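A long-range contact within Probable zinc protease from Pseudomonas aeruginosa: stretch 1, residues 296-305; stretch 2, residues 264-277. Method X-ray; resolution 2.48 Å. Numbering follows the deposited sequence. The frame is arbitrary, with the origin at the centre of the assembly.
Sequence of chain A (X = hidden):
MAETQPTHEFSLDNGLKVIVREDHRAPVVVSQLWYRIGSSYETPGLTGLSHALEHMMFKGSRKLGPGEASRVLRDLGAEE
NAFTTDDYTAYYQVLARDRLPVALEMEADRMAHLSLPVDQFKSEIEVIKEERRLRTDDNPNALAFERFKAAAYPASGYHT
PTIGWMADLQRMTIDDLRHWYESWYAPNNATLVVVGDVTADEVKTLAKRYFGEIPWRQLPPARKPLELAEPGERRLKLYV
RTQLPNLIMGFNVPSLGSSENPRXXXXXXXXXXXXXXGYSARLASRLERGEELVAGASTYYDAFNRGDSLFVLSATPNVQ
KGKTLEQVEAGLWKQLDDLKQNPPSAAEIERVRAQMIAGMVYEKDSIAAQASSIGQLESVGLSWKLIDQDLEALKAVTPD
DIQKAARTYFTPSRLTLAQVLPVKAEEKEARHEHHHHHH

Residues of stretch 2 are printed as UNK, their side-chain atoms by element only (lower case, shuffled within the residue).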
# COMPACT_ATOMS: atom_id res chain seq x y z
N GLY A 296 -17.90 8.17 -25.61
CA GLY A 296 -16.78 9.07 -25.45
C GLY A 296 -15.59 8.28 -25.00
O GLY A 296 -15.74 7.21 -24.52
N ALA A 297 -14.41 8.80 -25.21
CA ALA A 297 -13.22 8.15 -24.77
C ALA A 297 -12.13 9.16 -24.52
O ALA A 297 -11.98 10.09 -25.26
CB ALA A 297 -12.78 7.13 -25.80
N SER A 298 -11.37 8.97 -23.47
CA SER A 298 -10.31 9.89 -23.13
C SER A 298 -9.04 9.21 -22.69
O SER A 298 -8.98 8.02 -22.55
CB SER A 298 -10.75 10.85 -22.08
OG SER A 298 -11.25 10.16 -20.99
N THR A 299 -8.00 10.01 -22.51
CA THR A 299 -6.75 9.56 -21.99
C THR A 299 -6.20 10.57 -21.03
O THR A 299 -6.43 11.74 -21.14
CB THR A 299 -5.70 9.32 -23.08
OG1 THR A 299 -5.20 10.55 -23.54
CG2 THR A 299 -6.26 8.63 -24.21
N TYR A 300 -5.49 10.09 -20.03
CA TYR A 300 -4.78 10.95 -19.15
C TYR A 300 -3.45 10.30 -18.82
O TYR A 300 -3.41 9.16 -18.55
CB TYR A 300 -5.63 11.21 -17.93
CG TYR A 300 -4.94 11.93 -16.80
CD1 TYR A 300 -4.67 13.27 -16.87
CD2 TYR A 300 -4.58 11.26 -15.66
CE1 TYR A 300 -4.05 13.92 -15.83
CE2 TYR A 300 -3.95 11.90 -14.63
CZ TYR A 300 -3.69 13.23 -14.71
OH TYR A 300 -3.08 13.84 -13.64
N TYR A 301 -2.36 11.02 -18.94
CA TYR A 301 -1.05 10.57 -18.49
C TYR A 301 -0.25 11.70 -17.89
O TYR A 301 0.02 12.64 -18.59
CB TYR A 301 -0.29 10.00 -19.67
CG TYR A 301 1.16 9.71 -19.44
CD1 TYR A 301 1.56 8.94 -18.39
CD2 TYR A 301 2.12 10.18 -20.28
CE1 TYR A 301 2.86 8.66 -18.17
CE2 TYR A 301 3.44 9.90 -20.07
CZ TYR A 301 3.79 9.13 -19.01
OH TYR A 301 5.07 8.83 -18.77
N ASP A 302 0.14 11.63 -16.63
CA ASP A 302 0.99 12.65 -16.06
C ASP A 302 2.43 12.22 -16.14
O ASP A 302 2.81 11.28 -15.54
CB ASP A 302 0.64 12.93 -14.62
CG ASP A 302 1.44 14.06 -14.04
OD1 ASP A 302 2.41 14.48 -14.65
OD2 ASP A 302 1.12 14.55 -12.96
N ALA A 303 3.20 12.95 -16.92
CA ALA A 303 4.57 12.64 -17.17
C ALA A 303 5.49 13.26 -16.16
O ALA A 303 6.67 13.03 -16.20
CB ALA A 303 4.95 13.10 -18.54
N PHE A 304 4.95 14.04 -15.26
CA PHE A 304 5.75 14.79 -14.32
C PHE A 304 5.65 14.36 -12.87
O PHE A 304 5.55 15.16 -12.00
CB PHE A 304 5.53 16.28 -14.47
CG PHE A 304 5.77 16.76 -15.83
CD1 PHE A 304 7.02 17.01 -16.26
CD2 PHE A 304 4.73 16.92 -16.69
CE1 PHE A 304 7.25 17.44 -17.52
CE2 PHE A 304 4.95 17.34 -17.96
CZ PHE A 304 6.22 17.60 -18.37
N ASN A 305 5.65 13.07 -12.64
CA ASN A 305 5.69 12.49 -11.31
C ASN A 305 7.05 12.37 -10.66
O ASN A 305 8.05 12.26 -11.30
CB ASN A 305 5.00 11.13 -11.29
CG ASN A 305 3.51 11.23 -11.31
OD1 ASN A 305 2.93 12.07 -10.65
ND2 ASN A 305 2.89 10.37 -12.04
N UNK A 264 11.27 8.00 -24.21
CA UNK A 264 10.12 7.14 -24.16
C UNK A 264 8.95 7.81 -23.46
O UNK A 264 7.83 7.62 -23.83
c UNK A 264 11.14 4.61 -21.46
c UNK A 264 10.28 5.66 -22.09
o UNK A 264 11.63 4.84 -20.36
c UNK A 264 10.48 5.77 -23.58
o UNK A 264 11.32 3.55 -22.06
N UNK A 265 9.23 8.59 -22.43
CA UNK A 265 8.19 9.31 -21.75
C UNK A 265 7.55 10.29 -22.68
O UNK A 265 6.36 10.40 -22.72
c UNK A 265 9.30 9.14 -19.52
c UNK A 265 7.69 10.94 -19.91
c UNK A 265 8.75 10.08 -20.55
N UNK A 266 8.35 11.04 -23.37
CA UNK A 266 7.83 12.04 -24.24
C UNK A 266 7.05 11.42 -25.36
O UNK A 266 6.13 12.00 -25.87
c UNK A 266 9.43 13.83 -23.60
n UNK A 266 10.61 14.34 -23.75
c UNK A 266 8.93 12.97 -24.70
o UNK A 266 8.77 14.02 -22.61
N UNK A 267 7.46 10.23 -25.74
CA UNK A 267 6.74 9.42 -26.68
C UNK A 267 5.39 9.02 -26.16
O UNK A 267 4.44 8.96 -26.88
c UNK A 267 7.55 8.22 -27.05
N UNK A 268 5.31 8.72 -24.89
CA UNK A 268 4.04 8.46 -24.27
C UNK A 268 3.09 9.65 -24.22
O UNK A 268 1.91 9.49 -24.36
c UNK A 268 4.69 6.41 -22.94
c UNK A 268 5.08 5.95 -21.58
c UNK A 268 4.25 7.85 -22.89
c UNK A 268 3.61 5.53 -23.51
N UNK A 269 3.61 10.83 -23.98
CA UNK A 269 2.80 12.01 -23.97
C UNK A 269 2.20 12.25 -25.32
O UNK A 269 1.04 12.55 -25.44
c UNK A 269 4.54 12.85 -22.41
c UNK A 269 3.65 13.19 -23.56
n UNK A 269 4.77 15.26 -22.02
n UNK A 269 4.73 17.53 -21.98
c UNK A 269 5.44 13.98 -22.01
c UNK A 269 5.40 16.42 -21.97
n UNK A 269 6.69 16.45 -21.92
N UNK A 270 3.01 12.08 -26.34
CA UNK A 270 2.60 12.20 -27.70
C UNK A 270 1.56 11.16 -28.05
O UNK A 270 0.66 11.44 -28.79
c UNK A 270 5.18 14.18 -28.44
c UNK A 270 3.82 12.08 -28.61
c UNK A 270 4.41 13.27 -29.36
c UNK A 270 3.35 14.07 -30.05
N UNK A 271 1.67 9.96 -27.53
CA UNK A 271 0.69 8.94 -27.80
C UNK A 271 -0.68 9.31 -27.28
O UNK A 271 -1.66 9.04 -27.91
c UNK A 271 3.01 5.92 -27.58
c UNK A 271 1.13 7.55 -27.31
c UNK A 271 2.16 6.96 -28.24
c UNK A 271 0.00 6.55 -27.28
N UNK A 272 -0.72 9.93 -26.12
CA UNK A 272 -1.98 10.36 -25.60
C UNK A 272 -2.65 11.35 -26.48
O UNK A 272 -3.82 11.31 -26.68
N UNK A 273 -1.88 12.27 -26.99
CA UNK A 273 -2.36 13.29 -27.88
C UNK A 273 -2.88 12.71 -29.17
O UNK A 273 -3.85 13.17 -29.70
c UNK A 273 -1.30 14.32 -28.11
N UNK A 274 -2.22 11.70 -29.67
CA UNK A 274 -2.66 11.02 -30.85
C UNK A 274 -3.98 10.33 -30.65
O UNK A 274 -4.74 10.19 -31.56
c UNK A 274 0.63 9.31 -31.81
c UNK A 274 -0.62 10.69 -33.45
c UNK A 274 -1.64 9.98 -31.26
c UNK A 274 -0.38 10.41 -31.98
N UNK A 275 -4.17 9.72 -29.51
CA UNK A 275 -5.41 9.08 -29.19
C UNK A 275 -6.62 9.96 -28.85
O UNK A 275 -7.71 9.74 -29.33
c UNK A 275 -4.90 5.96 -29.47
c UNK A 275 -4.21 6.92 -28.56
c UNK A 275 -3.68 6.19 -27.37
c UNK A 275 -5.16 8.03 -28.13
N UNK A 276 -6.40 10.92 -27.96
CA UNK A 276 -7.45 11.67 -27.30
C UNK A 276 -7.57 13.13 -27.69
O UNK A 276 -8.60 13.71 -27.50
c UNK A 276 -8.19 12.48 -24.99
o UNK A 276 -7.73 13.08 -24.03
o UNK A 276 -9.37 12.59 -25.33
c UNK A 276 -7.27 11.57 -25.78
N UNK A 277 -6.55 13.76 -28.19
CA UNK A 277 -6.73 15.18 -28.35
C UNK A 277 -7.26 15.63 -29.69
O UNK A 277 -6.51 15.71 -30.62

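Position 264 carries three carbons in a row, the third bearing two oxygens, and none of them comes within contact range of stretch 1: Glu264, whose carboxylate is hydrogen-bonded elsewhere in the structure. Position 265 has three carbons, forked at the first, and one arm reaches Ala303 and the Tyr301 hydroxyl. Three carbons forked at the first, with no oxygen, make this Val265; Val265 CG1 lies 3.7 Å from Ala303 CB and 3.6 Å from Tyr301 OH.

Position 266 has two carbons, the second holding one oxygen and one nitrogen, an amide. It starts away from stretch 1 and touches nothing there: Asn266. Position 267 has a single carbon, pointing away, and is Ala267.

Position 268 shows four carbons forked at the second, with its CB 3.6 Å from Tyr301 CE2. The fork makes it Leu268, and its CB points toward the strand. At position 269 three carbons lead to a nitrogen and then a carbon carrying two more nitrogens, a guanidinium: Arg269. Its CB points sideways, but the chain bends back to stretch 1. Arg269 CG sits 3.9 Å from Tyr301 CE2 at the ring edge, Arg269 CD 3.6 Å from Ala303 CB, and Arg269 NH1 3.8 Å from Phe304 CZ, which lies over one face of the guanidinium. Arg269 NH1 also donates to Asn266 OD1 at 3.3 Å, a bond within the helix that helps hold the group in place.

Position 270 has four carbons forked at the second, out of reach of stretch 1: Leu270. Position 271 also has four, but forked at the first, one arm two carbons long. It is Ile271, buried without touching the strand. Position 272 has no side-chain atoms and is Gly272; Gly272 O lies 3.5 Å from Thr299 OG1. An ideal CB here would point toward the strand, and there is room for it, so space alone does not demand glycine.

Position 273, one carbon pointing away, is Ala273. Position 274, four carbons forked at the second and out of reach, is Leu274. Position 275 repeats that fork but points toward stretch 1, its CB 4.1 Å from Thr299 CG2: Leu275. Position 276 has two carbons, the second with two oxygens, a carboxylate beside the strand backbone. It is Asp276. Asp276 OD2 accepts a weak hydrogen bond from Thr299 N at 3.4 Å, while Asp276 CB packs 3.2 Å from Thr299 OG1. Position 277 has no side chain and is Gly277, the first residue to leave helical geometry.

The helix runs nearly antiparallel to the strand, at 168°, with the axes 7.8 Å apart at closest approach. Thr299 and Tyr301 point toward the helix while Tyr300 between them points away, the usual strand alternation. The helix meets them with residues at 265, 268, 269, 272, 275 and 276. The rule is a division along the length: aliphatic carbon, including the arginine stem, packs against Tyr301 and Ala303, while near the helix's C-terminal end a carboxylate meets the strand backbone.

Stretch 2, residues 264-277: EVNALRLIGALLDG
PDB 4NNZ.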